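PDB 3NA6: succinylglutamate desuccinylase/aspartoacylase, which probably hydrolyses N-acylated amino acids such as succinylglutamate, as a member of the metal-dependent zinc exopeptidase clan. Local coordinates for residues A52-A57 with N231-F236; T133-A138 with D196-E201; Q168-A173 with G203-T208; T209-G214 with A223-G228; V249-P254 with V307-H312. One frame throughout, in Å; residues are numbered along the deposited sequence. Where two conformers were deposited one is given.

Interaction 1 of 5, residues A52-A57 with N231-F236; sequences ALLTGA and NVLIHF
One branch of L233 does most of the work here: its CD2 methyl reaches from the helix to two residues that stand on the same face of strand 51-55, A52 and L54. L233 holds CG beside its backbone N, opposite the carbonyl carbon (chi1 -68°), and CD1 continues the chain in an extended line from CA (chi2 179°). That leaves CD2 as the branch turned to the strand. It meets the single methyl of A52 at 4.1 Å (A52 CB to L233 CD2). L54 offers its own CD2 methyl, 4.3 Å from L233 CD2, so two methyls face each other rather than one chain lying along the other. L233 therefore spans the two residues of the strand that face the helix, while L53, between them, is directed to the other face of the sheet. These are loose van der Waals distances, and no hydrogen bond crosses between the segments. F236, at the end of the same segment, packs on V140. The bond from F236 N to V232 O, 2.8 Å, belongs to the last turn of the helix, just ahead of G237, a residue of the calcium site. Around the contact, strands 83-88 and 140-143 flank strand 51-55 in the mixed sheet; L54 touches L85 and V142, L233 also touches L85, and L72 of helix 64-75 packs against both L54 and L233.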
# COMPACT_ATOMS: atom_id res chain seq x y z
N ALA A 52 -9.23 -41.22 3.72
CA ALA A 52 -9.57 -40.00 4.43
C ALA A 52 -8.85 -38.83 3.78
O ALA A 52 -7.64 -38.89 3.49
CB ALA A 52 -9.21 -40.09 5.91
N LEU A 53 -9.61 -37.75 3.57
CA LEU A 53 -9.10 -36.49 3.11
C LEU A 53 -9.02 -35.53 4.30
O LEU A 53 -10.04 -35.17 4.91
CB LEU A 53 -9.97 -35.93 2.01
CG LEU A 53 -9.50 -34.63 1.31
CD1 LEU A 53 -8.12 -34.78 0.63
CD2 LEU A 53 -10.57 -34.16 0.31
N LEU A 54 -7.80 -35.13 4.60
CA LEU A 54 -7.46 -34.39 5.83
C LEU A 54 -6.92 -33.01 5.46
O LEU A 54 -5.91 -32.89 4.75
CB LEU A 54 -6.43 -35.15 6.66
CG LEU A 54 -6.78 -36.65 6.86
CD1 LEU A 54 -5.61 -37.39 7.38
CD2 LEU A 54 -7.99 -36.76 7.76
N THR A 55 -7.61 -31.97 5.91
CA THR A 55 -7.21 -30.62 5.58
C THR A 55 -7.03 -29.75 6.82
O THR A 55 -7.79 -29.86 7.78
CB THR A 55 -8.25 -29.97 4.66
OG1 THR A 55 -9.58 -30.25 5.17
CG2 THR A 55 -8.12 -30.52 3.24
N GLY A 56 -6.02 -28.88 6.76
CA GLY A 56 -5.82 -27.80 7.70
C GLY A 56 -5.71 -26.49 6.95
O GLY A 56 -5.51 -26.47 5.77
N ALA A 57 -5.86 -25.39 7.66
CA ALA A 57 -5.72 -24.06 7.09
C ALA A 57 -6.65 -23.81 5.91
O ALA A 57 -6.32 -23.12 4.95
CB ALA A 57 -4.25 -23.76 6.76
N ASN A 231 -7.40 -40.49 16.97
CA ASN A 231 -8.66 -41.14 17.33
C ASN A 231 -9.60 -41.36 16.14
O ASN A 231 -10.10 -42.49 15.98
CB ASN A 231 -9.42 -40.37 18.38
CG ASN A 231 -8.85 -40.56 19.81
OD1 ASN A 231 -8.00 -41.40 20.06
ND2 ASN A 231 -9.35 -39.76 20.73
N VAL A 232 -9.88 -40.32 15.35
CA VAL A 232 -10.83 -40.51 14.24
C VAL A 232 -10.24 -41.46 13.18
O VAL A 232 -10.98 -42.26 12.60
CB VAL A 232 -11.36 -39.20 13.62
CG1 VAL A 232 -12.07 -38.36 14.69
CG2 VAL A 232 -10.25 -38.41 12.95
N LEU A 233 -8.93 -41.37 12.95
CA LEU A 233 -8.30 -42.30 12.01
C LEU A 233 -8.37 -43.78 12.47
O LEU A 233 -8.50 -44.69 11.62
CB LEU A 233 -6.86 -41.86 11.67
CG LEU A 233 -6.72 -40.56 10.85
CD1 LEU A 233 -5.25 -40.23 10.60
CD2 LEU A 233 -7.51 -40.62 9.55
N ILE A 234 -8.31 -44.02 13.77
CA ILE A 234 -8.59 -45.36 14.33
C ILE A 234 -10.08 -45.73 14.14
O ILE A 234 -10.39 -46.84 13.70
CB ILE A 234 -8.20 -45.46 15.83
CG1 ILE A 234 -6.67 -45.35 15.99
CG2 ILE A 234 -8.68 -46.82 16.45
CD1 ILE A 234 -6.15 -45.11 17.48
N HIS A 235 -10.98 -44.80 14.47
CA HIS A 235 -12.43 -44.98 14.29
C HIS A 235 -12.77 -45.37 12.84
O HIS A 235 -13.61 -46.26 12.59
CB HIS A 235 -13.15 -43.67 14.69
CG HIS A 235 -14.66 -43.69 14.56
ND1 HIS A 235 -15.49 -44.28 15.49
CD2 HIS A 235 -15.47 -43.18 13.60
CE1 HIS A 235 -16.75 -44.11 15.12
NE2 HIS A 235 -16.76 -43.45 13.98
N PHE A 236 -12.07 -44.73 11.89
CA PHE A 236 -12.28 -45.01 10.46
C PHE A 236 -11.53 -46.24 9.96
O PHE A 236 -11.62 -46.59 8.77
CB PHE A 236 -11.87 -43.79 9.60
CG PHE A 236 -12.70 -42.53 9.85
CD1 PHE A 236 -14.08 -42.59 10.00
CD2 PHE A 236 -12.09 -41.29 9.85
CE1 PHE A 236 -14.84 -41.43 10.18
CE2 PHE A 236 -12.85 -40.12 10.04
CZ PHE A 236 -14.22 -40.21 10.22

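Interaction 2 of 5, residues T133-A138 with D196-E201; sequences TLLPMA and DTAVEE
L135 O, on the residue that carries this contact, is gripped by two donors: the backbone N of A138, 2.9 Å from L135 O, and the amine of K204, which reaches over to it. The same K204 NZ is also bonded to A138 O, so the lysine bridges two carbonyls of one short turn. On its other side L135 sends its side chain into segment 196-201. CG lies beside the backbone N (chi1 -82°), and the extended chain beyond it delivers both methyls as a fork. Into that fork goes one branch of V199, CG2, which is 3.9 Å from L135 CD2 and 4.0 Å from L135 CD1. The valine can offer this branch because CG1 is the one set opposite its backbone N (chi1 -179°), while CG2 stays beside N; the two side chains cross at about a right angle. This is packing between helix 122-134 and helix 195-200 on one face of the central mixed sheet, with strands 51-55 and 205-210 beneath: L135 also rests on L53, and V199 on L206. The second helix adds a smaller surface one residue earlier, where A198 CB lies 4.0 Å from L135 CD1. All three touching residues are buried, and the contact across the segments is purely apolar. M202 covers another part of L135, and Q131, a turn earlier in helix 122-134, packs against A198.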
# COMPACT_ATOMS: atom_id res chain seq x y z
N THR A 133 -12.43 -33.82 -7.87
CA THR A 133 -11.34 -34.77 -8.02
C THR A 133 -11.02 -35.46 -6.71
O THR A 133 -11.06 -36.68 -6.64
CB THR A 133 -10.08 -34.13 -8.64
OG1 THR A 133 -10.44 -33.52 -9.87
CG2 THR A 133 -8.99 -35.17 -8.90
N LEU A 134 -10.71 -34.71 -5.65
CA LEU A 134 -10.29 -35.35 -4.43
C LEU A 134 -11.44 -35.95 -3.60
O LEU A 134 -11.37 -37.11 -3.20
CB LEU A 134 -9.46 -34.39 -3.59
CG LEU A 134 -8.14 -33.92 -4.20
CD1 LEU A 134 -7.39 -33.09 -3.17
CD2 LEU A 134 -7.31 -35.17 -4.62
N LEU A 135 -12.48 -35.17 -3.32
CA LEU A 135 -13.60 -35.68 -2.51
C LEU A 135 -14.20 -36.96 -3.08
O LEU A 135 -14.50 -37.87 -2.32
CB LEU A 135 -14.71 -34.63 -2.27
CG LEU A 135 -14.42 -33.65 -1.11
CD1 LEU A 135 -15.48 -32.52 -1.00
CD2 LEU A 135 -14.31 -34.45 0.16
N PRO A 136 -14.37 -37.05 -4.40
CA PRO A 136 -14.93 -38.32 -4.86
C PRO A 136 -14.06 -39.55 -4.60
O PRO A 136 -14.60 -40.64 -4.64
CB PRO A 136 -15.14 -38.11 -6.37
CG PRO A 136 -15.31 -36.63 -6.54
CD PRO A 136 -14.37 -36.03 -5.47
N MSE A 137 -12.77 -39.38 -4.33
CA MSE A 137 -11.94 -40.53 -4.00
C MSE A 137 -11.87 -40.75 -2.51
O MSE A 137 -11.29 -41.73 -2.07
CB MSE A 137 -10.55 -40.35 -4.59
CG MSE A 137 -10.55 -40.43 -6.10
SE MSE A 137 -8.75 -40.62 -6.76
CE MSE A 137 -7.79 -39.52 -5.42
N ALA A 138 -12.48 -39.86 -1.72
CA ALA A 138 -12.49 -40.01 -0.26
C ALA A 138 -13.78 -40.62 0.25
O ALA A 138 -14.86 -40.31 -0.24
CB ALA A 138 -12.27 -38.66 0.44
N ASP A 196 -18.02 -28.19 4.41
CA ASP A 196 -18.76 -29.20 5.16
C ASP A 196 -19.95 -29.72 4.37
O ASP A 196 -20.20 -30.92 4.34
CB ASP A 196 -19.28 -28.66 6.49
CG ASP A 196 -18.17 -28.15 7.43
OD1 ASP A 196 -17.00 -28.58 7.33
OD2 ASP A 196 -18.51 -27.32 8.30
N THR A 197 -20.68 -28.81 3.75
CA THR A 197 -21.83 -29.18 2.90
C THR A 197 -21.41 -30.03 1.69
O THR A 197 -22.05 -31.02 1.37
CB THR A 197 -22.62 -27.93 2.52
OG1 THR A 197 -22.88 -27.19 3.72
CG2 THR A 197 -23.94 -28.25 1.83
N ALA A 198 -20.30 -29.67 1.05
CA ALA A 198 -19.77 -30.43 -0.07
C ALA A 198 -19.56 -31.91 0.32
O ALA A 198 -19.90 -32.81 -0.45
CB ALA A 198 -18.45 -29.81 -0.56
N VAL A 199 -19.01 -32.13 1.51
CA VAL A 199 -18.75 -33.49 1.99
C VAL A 199 -20.05 -34.21 2.35
O VAL A 199 -20.34 -35.29 1.84
CB VAL A 199 -17.81 -33.49 3.19
CG1 VAL A 199 -17.54 -34.94 3.65
CG2 VAL A 199 -16.53 -32.73 2.83
N GLU A 200 -20.84 -33.58 3.19
CA GLU A 200 -22.03 -34.17 3.74
C GLU A 200 -23.10 -34.47 2.69
O GLU A 200 -23.79 -35.50 2.77
CB GLU A 200 -22.59 -33.26 4.83
CG GLU A 200 -21.73 -33.26 6.06
CD GLU A 200 -22.04 -32.05 6.95
OE1 GLU A 200 -22.82 -31.18 6.52
OE2 GLU A 200 -21.48 -31.98 8.07
N GLU A 201 -23.25 -33.61 1.70
CA GLU A 201 -24.29 -33.86 0.70
C GLU A 201 -23.95 -35.01 -0.23
O GLU A 201 -24.84 -35.54 -0.91
CB GLU A 201 -24.69 -32.57 -0.04
CG GLU A 201 -23.72 -32.15 -1.12
CD GLU A 201 -24.16 -30.88 -1.89
OE1 GLU A 201 -25.26 -30.32 -1.63
OE2 GLU A 201 -23.36 -30.45 -2.77

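Interaction 3 of 5, residues Q168-A173 with G203-T208; sequences QDACFA and GKVLVT
Helix 168-173 runs over strand 205-208 with an axis separation of 7.5 Å and an angle of 37° between their directions, close enough to put the CA atoms of C171 and V205 5.3 Å apart. Small side chains line this side of the helix. A170 offers only its methyl, and V205 meets it with the branch that lies beside its backbone N, giving 3.6 Å from A170 CB to V205 CG2. The other branch, CG1, is set opposite the backbone N (chi1 169°) and faces the thiol of C171. That thiol is laid over the strand backbone itself: C171 SG is 3.7 Å from L206 N and 3.9 Å from V205 CA, a van der Waals approach with no hydrogen bond. Just ahead of the strand, G203, with positive phi, closes the preceding helix in a Schellman motif, so the chain turns sharply from helix 195-200 into the sheet. L206 then faces that helix, on V199 and E200, while V205 is turned to helix 165-178, where L167 and A174 extend the surface, and to F236. One water joins the two backbones, 2.7 Å from C171 O and 2.6 Å from L206 O. No direct hydrogen bond crosses, then: the segments meet by van der Waals packing, with the thiol against the strand backbone, and the polar link runs through the water, while the modest bulk of alanine and cysteine is consistent with how closely the helix rides on the strand.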
# COMPACT_ATOMS: atom_id res chain seq x y z
N GLN A 168 -26.15 -38.48 9.97
CA GLN A 168 -26.06 -37.64 11.14
C GLN A 168 -25.50 -38.44 12.30
O GLN A 168 -24.61 -37.98 13.02
CB GLN A 168 -27.43 -37.07 11.52
CG GLN A 168 -27.43 -36.13 12.74
CD GLN A 168 -28.80 -35.63 13.12
OE1 GLN A 168 -29.45 -34.90 12.37
NE2 GLN A 168 -29.28 -36.04 14.31
N ASP A 169 -26.00 -39.66 12.49
CA ASP A 169 -25.51 -40.50 13.55
C ASP A 169 -24.06 -40.89 13.31
O ASP A 169 -23.31 -41.03 14.27
CB ASP A 169 -26.37 -41.75 13.72
CG ASP A 169 -27.71 -41.47 14.37
OD1 ASP A 169 -27.90 -40.35 14.92
OD2 ASP A 169 -28.56 -42.38 14.35
N ALA A 170 -23.68 -41.13 12.06
CA ALA A 170 -22.30 -41.50 11.73
C ALA A 170 -21.35 -40.35 12.05
O ALA A 170 -20.28 -40.54 12.66
CB ALA A 170 -22.19 -41.91 10.25
N CYS A 171 -21.75 -39.14 11.63
CA CYS A 171 -20.99 -37.94 11.96
C CYS A 171 -20.87 -37.72 13.47
O CYS A 171 -19.80 -37.37 13.96
CB CYS A 171 -21.60 -36.71 11.29
SG CYS A 171 -21.49 -36.69 9.47
N PHE A 172 -21.96 -37.92 14.19
CA PHE A 172 -21.95 -37.78 15.66
C PHE A 172 -20.95 -38.75 16.32
O PHE A 172 -20.18 -38.38 17.24
CB PHE A 172 -23.38 -38.02 16.20
CG PHE A 172 -23.49 -37.90 17.70
CD1 PHE A 172 -23.60 -36.66 18.32
CD2 PHE A 172 -23.47 -39.03 18.49
CE1 PHE A 172 -23.67 -36.58 19.73
CE2 PHE A 172 -23.56 -38.94 19.88
CZ PHE A 172 -23.65 -37.72 20.49
N ALA A 173 -20.97 -40.00 15.87
CA ALA A 173 -20.06 -41.02 16.39
C ALA A 173 -18.60 -40.64 16.11
O ALA A 173 -17.74 -40.80 16.99
CB ALA A 173 -20.38 -42.39 15.77
N GLY A 203 -23.05 -37.75 1.03
CA GLY A 203 -23.31 -38.92 1.87
C GLY A 203 -22.12 -39.35 2.70
O GLY A 203 -22.10 -40.48 3.17
N LYS A 204 -21.16 -38.44 2.91
CA LYS A 204 -19.89 -38.76 3.57
C LYS A 204 -19.72 -38.11 4.93
O LYS A 204 -20.16 -36.99 5.17
CB LYS A 204 -18.71 -38.40 2.65
CG LYS A 204 -18.63 -39.30 1.44
CD LYS A 204 -17.69 -38.81 0.36
CE LYS A 204 -17.74 -39.74 -0.84
NZ LYS A 204 -16.82 -39.29 -1.89
N VAL A 205 -19.11 -38.86 5.85
CA VAL A 205 -18.83 -38.37 7.19
C VAL A 205 -17.81 -37.24 7.16
O VAL A 205 -16.77 -37.32 6.48
CB VAL A 205 -18.31 -39.50 8.14
CG1 VAL A 205 -17.78 -38.91 9.43
CG2 VAL A 205 -19.41 -40.46 8.42
N LEU A 206 -18.14 -36.17 7.87
CA LEU A 206 -17.28 -35.03 8.02
C LEU A 206 -17.00 -34.84 9.51
O LEU A 206 -17.93 -34.90 10.32
CB LEU A 206 -17.93 -33.75 7.45
CG LEU A 206 -17.12 -32.51 7.89
CD1 LEU A 206 -16.11 -32.10 6.81
CD2 LEU A 206 -18.02 -31.40 8.34
N VAL A 207 -15.73 -34.62 9.85
CA VAL A 207 -15.30 -34.29 11.23
C VAL A 207 -14.76 -32.87 11.16
O VAL A 207 -13.95 -32.54 10.27
CB VAL A 207 -14.21 -35.30 11.70
CG1 VAL A 207 -13.44 -34.79 12.89
CG2 VAL A 207 -14.86 -36.64 11.96
N THR A 208 -15.27 -31.99 12.00
CA THR A 208 -14.81 -30.62 12.01
C THR A 208 -14.58 -30.15 13.44
O THR A 208 -15.06 -30.77 14.40
CB THR A 208 -15.73 -29.66 11.19
OG1 THR A 208 -15.09 -28.39 11.03
CG2 THR A 208 -17.11 -29.48 11.83
O HOH W 1 -18.00 -35.65 12.83

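Interaction 4 of 5, residues T209-G214 with A223-G228; sequences TELGGG and AIAKKG
Strand 205-210 and helix 219-235 form a strand-loop-helix unit, and L211, just past the strand, packs back onto the helix that follows. Its two methyls are shared between neighbouring helix residues. CD1 goes to A225, at 3.6 Å from A225 CB and 3.8 Å from A225 CA, so it sits against the helix backbone as much as against the methyl. CD2 goes to I224, 3.6 Å from I224 CG2. The isoleucine can present that methyl because CG2 is opposite its own backbone N, while the longer CG1 arm lies beside N (chi1 -69°). The L211 and I224 side chains slide past each other in opposite directions; I224 also packs on P155 and P181. Between the two elements comes a glycine run, G212 to G214. At the backbone angles of G212 and G213 a CB would jam against the preceding carbonyl oxygen. This run is held by backbone bonds to G147, G148 and L151. L211 is close to H59, E62 and H145, whose donor atoms may form an empty metal site, consistent with the hydrolase family. Helix 64-75 closes in from another side: E64 packs on both L211 and A225, and A68 on A225. K226, the next residue, makes salt bridges to E71 and to E269 of the second subunit.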
# COMPACT_ATOMS: atom_id res chain seq x y z
N THR A 209 -13.81 -29.08 13.57
CA THR A 209 -13.44 -28.55 14.87
C THR A 209 -13.47 -27.02 14.98
O THR A 209 -13.54 -26.27 13.97
CB THR A 209 -12.00 -28.92 15.16
OG1 THR A 209 -11.16 -28.16 14.28
CG2 THR A 209 -11.71 -30.38 14.95
N GLU A 210 -13.36 -26.55 16.22
CA GLU A 210 -12.85 -25.20 16.53
C GLU A 210 -11.92 -25.39 17.71
O GLU A 210 -12.40 -25.61 18.80
CB GLU A 210 -13.97 -24.23 16.91
CG GLU A 210 -14.90 -23.83 15.76
CD GLU A 210 -14.27 -22.84 14.79
OE1 GLU A 210 -13.10 -22.48 14.97
OE2 GLU A 210 -14.96 -22.42 13.84
N LEU A 211 -10.60 -25.34 17.51
CA LEU A 211 -9.67 -25.78 18.57
C LEU A 211 -8.93 -24.68 19.32
O LEU A 211 -8.03 -24.97 20.10
CB LEU A 211 -8.65 -26.77 18.02
CG LEU A 211 -9.22 -28.08 17.47
CD1 LEU A 211 -8.06 -28.91 16.92
CD2 LEU A 211 -10.04 -28.80 18.52
N GLY A 212 -9.35 -23.44 19.15
CA GLY A 212 -8.79 -22.33 19.92
C GLY A 212 -8.90 -21.11 19.04
O GLY A 212 -9.98 -20.81 18.52
N GLY A 213 -7.79 -20.43 18.83
CA GLY A 213 -7.84 -19.21 18.03
C GLY A 213 -6.76 -18.22 18.40
O GLY A 213 -5.76 -18.58 19.02
N GLY A 214 -6.96 -16.96 17.99
CA GLY A 214 -6.04 -15.86 18.21
C GLY A 214 -4.87 -15.88 17.24
O GLY A 214 -3.89 -15.14 17.43
N ALA A 223 -1.99 -30.58 21.03
CA ALA A 223 -2.17 -31.97 21.46
C ALA A 223 -3.64 -32.44 21.25
O ALA A 223 -3.88 -33.60 20.92
CB ALA A 223 -1.68 -32.18 22.90
N ILE A 224 -4.61 -31.54 21.43
CA ILE A 224 -6.02 -31.85 21.19
C ILE A 224 -6.22 -32.27 19.72
O ILE A 224 -6.91 -33.24 19.43
CB ILE A 224 -6.99 -30.66 21.57
CG1 ILE A 224 -7.04 -30.43 23.10
CG2 ILE A 224 -8.44 -30.92 20.97
CD1 ILE A 224 -7.58 -29.02 23.52
N ALA A 225 -5.58 -31.54 18.81
CA ALA A 225 -5.66 -31.82 17.38
C ALA A 225 -5.05 -33.17 17.03
O ALA A 225 -5.62 -33.92 16.24
CB ALA A 225 -4.99 -30.70 16.53
N LYS A 226 -3.88 -33.48 17.59
CA LYS A 226 -3.20 -34.73 17.30
C LYS A 226 -3.97 -35.98 17.80
O LYS A 226 -4.05 -37.01 17.09
CB LYS A 226 -1.78 -34.75 17.89
CG LYS A 226 -0.83 -33.76 17.24
CD LYS A 226 0.56 -33.82 17.89
CE LYS A 226 1.42 -32.62 17.51
NZ LYS A 226 2.69 -32.66 18.23
N LYS A 227 -4.48 -35.89 19.03
CA LYS A 227 -5.25 -36.98 19.63
C LYS A 227 -6.55 -37.20 18.85
O LYS A 227 -6.91 -38.33 18.51
CB LYS A 227 -5.54 -36.67 21.10
CG LYS A 227 -6.64 -37.49 21.78
CD LYS A 227 -7.09 -36.80 23.11
CE LYS A 227 -8.46 -37.24 23.56
NZ LYS A 227 -9.08 -36.38 24.62
N GLY A 228 -7.25 -36.11 18.61
CA GLY A 228 -8.50 -36.15 17.86
C GLY A 228 -8.29 -36.76 16.48
O GLY A 228 -9.07 -37.61 16.08

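Interaction 5 of 5, residues V249-P254 with V307-H312; sequences VTLDMP and VLISRH
L251 and I309 are brought end to end by their first torsions: I309 CG1 takes the crowded position between N and the carbonyl carbon (chi1 65°), which leaves CG2 beside the backbone N, in the same place that CG has in L251. I309 belongs to a classic beta bulge, in which it and S310 both face V325 of strand 322-327, in the antiparallel sheet that also contains strand 306-312. The two side chains reach for each other tip to tip. L251 CD1 is 3.8 Å from I309 CG2, and L251 CD2 lies 4.0 Å from the same methyl, so the leucine fork straddles it. Longer contacts frame the pair: L251 CD2 to V307 CG2 at 4.4 Å, and P254 CB to I309 CD1, also 4.4 Å, though P254 belongs to a poorly ordered part of the chain. Between the two segments the contact is apolar packing only; it sets strand 249-250 of the large mixed sheet, with the chain that follows, against the smaller antiparallel sheet. Farther along strand 306-312, R311 NH1 is bonded to S217 O of the second subunit, S310 packs on W34 of the third, and the H312 ring meets F268 edge to face. R311 also turns its guanidinium side-on to H312 O: NE donates at 2.8 Å with an angle of 158°, from above the carbonyl plane, and NH2 donates to that same H312 O at 3.1 Å and 139°, in the carbonyl plane.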
# COMPACT_ATOMS: atom_id res chain seq x y z
N VAL A 249 -17.06 -32.19 27.67
CA VAL A 249 -18.24 -31.43 28.07
C VAL A 249 -19.10 -31.22 26.83
O VAL A 249 -18.64 -30.67 25.83
CB VAL A 249 -17.84 -30.05 28.73
CG1 VAL A 249 -19.06 -29.14 28.85
CG2 VAL A 249 -17.19 -30.31 30.12
N THR A 250 -20.35 -31.67 26.87
CA THR A 250 -21.26 -31.45 25.74
C THR A 250 -22.01 -30.14 25.92
O THR A 250 -22.56 -29.88 27.02
CB THR A 250 -22.25 -32.58 25.58
OG1 THR A 250 -21.54 -33.73 25.15
CG2 THR A 250 -23.34 -32.25 24.56
N LEU A 251 -22.00 -29.33 24.86
CA LEU A 251 -22.74 -28.06 24.82
C LEU A 251 -24.12 -28.25 24.20
O LEU A 251 -24.22 -28.89 23.15
CB LEU A 251 -21.98 -27.02 24.01
CG LEU A 251 -20.61 -26.58 24.52
CD1 LEU A 251 -19.98 -25.60 23.55
CD2 LEU A 251 -20.67 -25.95 25.95
N ASP A 252 -25.16 -27.71 24.83
CA ASP A 252 -26.51 -27.72 24.24
C ASP A 252 -26.45 -27.02 22.92
O ASP A 252 -25.57 -26.17 22.72
CB ASP A 252 -27.55 -27.03 25.10
CG ASP A 252 -28.16 -27.96 26.13
OD1 ASP A 252 -27.91 -29.18 26.07
OD2 ASP A 252 -28.91 -27.45 27.00
N MSE A 253 -27.37 -27.39 22.03
CA MSE A 253 -27.44 -26.82 20.68
C MSE A 253 -27.14 -25.35 20.76
O MSE A 253 -28.04 -24.57 21.08
CB MSE A 253 -28.83 -27.01 20.03
CG MSE A 253 -28.84 -27.92 18.79
SE MSE A 253 -29.52 -27.08 17.12
CE MSE A 253 -28.10 -25.77 16.72
N PRO A 254 -25.88 -24.95 20.53
CA PRO A 254 -25.77 -23.52 20.35
C PRO A 254 -26.41 -23.27 19.01
O PRO A 254 -26.27 -24.10 18.09
CB PRO A 254 -24.24 -23.25 20.34
CG PRO A 254 -23.58 -24.61 20.29
CD PRO A 254 -24.66 -25.66 20.11
N VAL A 307 -21.80 -20.68 30.01
CA VAL A 307 -20.34 -20.54 30.01
C VAL A 307 -19.91 -19.81 28.73
O VAL A 307 -20.57 -19.89 27.71
CB VAL A 307 -19.63 -21.90 30.13
CG1 VAL A 307 -20.03 -22.63 31.46
CG2 VAL A 307 -19.94 -22.80 28.92
N LEU A 308 -18.79 -19.10 28.79
CA LEU A 308 -18.30 -18.38 27.63
C LEU A 308 -17.64 -19.38 26.69
O LEU A 308 -16.67 -20.09 27.07
CB LEU A 308 -17.31 -17.33 28.08
CG LEU A 308 -16.72 -16.48 26.98
CD1 LEU A 308 -17.73 -15.42 26.54
CD2 LEU A 308 -15.40 -15.88 27.47
N ILE A 309 -18.16 -19.45 25.47
CA ILE A 309 -17.66 -20.42 24.53
C ILE A 309 -16.89 -19.78 23.36
O ILE A 309 -16.12 -20.45 22.69
CB ILE A 309 -18.77 -21.41 24.01
CG1 ILE A 309 -19.84 -20.68 23.21
CG2 ILE A 309 -19.38 -22.21 25.17
CD1 ILE A 309 -20.81 -21.64 22.51
N SER A 310 -17.12 -18.49 23.12
CA SER A 310 -16.42 -17.78 22.07
C SER A 310 -16.21 -16.34 22.49
O SER A 310 -17.05 -15.78 23.18
CB SER A 310 -17.23 -17.79 20.78
OG SER A 310 -16.42 -17.29 19.71
N ARG A 311 -15.09 -15.74 22.09
CA ARG A 311 -14.87 -14.31 22.36
C ARG A 311 -14.14 -13.61 21.23
O ARG A 311 -13.33 -14.23 20.54
CB ARG A 311 -14.09 -14.10 23.66
CG ARG A 311 -12.77 -14.87 23.79
CD ARG A 311 -11.81 -14.21 24.82
NE ARG A 311 -11.38 -12.88 24.35
CZ ARG A 311 -10.53 -12.07 24.99
NH1 ARG A 311 -9.99 -12.44 26.14
NH2 ARG A 311 -10.21 -10.89 24.48
N HIS A 312 -14.42 -12.32 21.08
CA HIS A 312 -13.59 -11.45 20.25
C HIS A 312 -12.21 -11.51 20.85
O HIS A 312 -12.07 -11.37 22.07
CB HIS A 312 -14.12 -10.01 20.33
CG HIS A 312 -13.28 -9.00 19.62
ND1 HIS A 312 -13.36 -8.80 18.25
CD2 HIS A 312 -12.38 -8.10 20.08
CE1 HIS A 312 -12.51 -7.84 17.91
NE2 HIS A 312 -11.91 -7.40 19.00

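In the fold
Interactions 1 to 4 all lie in the catalytic domain, around the mixed beta-sheet. Helix 219-235 is shared by interactions 1 and 4, strand 205-210 by 3 and 4. Interactions 1, 2 and 3 sit about 12 to 13 Å apart, centre to centre, and touch, F236 for instance packing on V205 and V207. Along the chain, interactions 2, 3 and 4 fall between segments 52-57 and 231-236, with 2 and 3 interleaved. Interaction 5 comes afterwards, about 15 Å from interaction 4, the closest by centres. The first four thus bind helices to the catalytic core and to one another, while interaction 5 ties that core to the antiparallel sheet that contains strand 306-312.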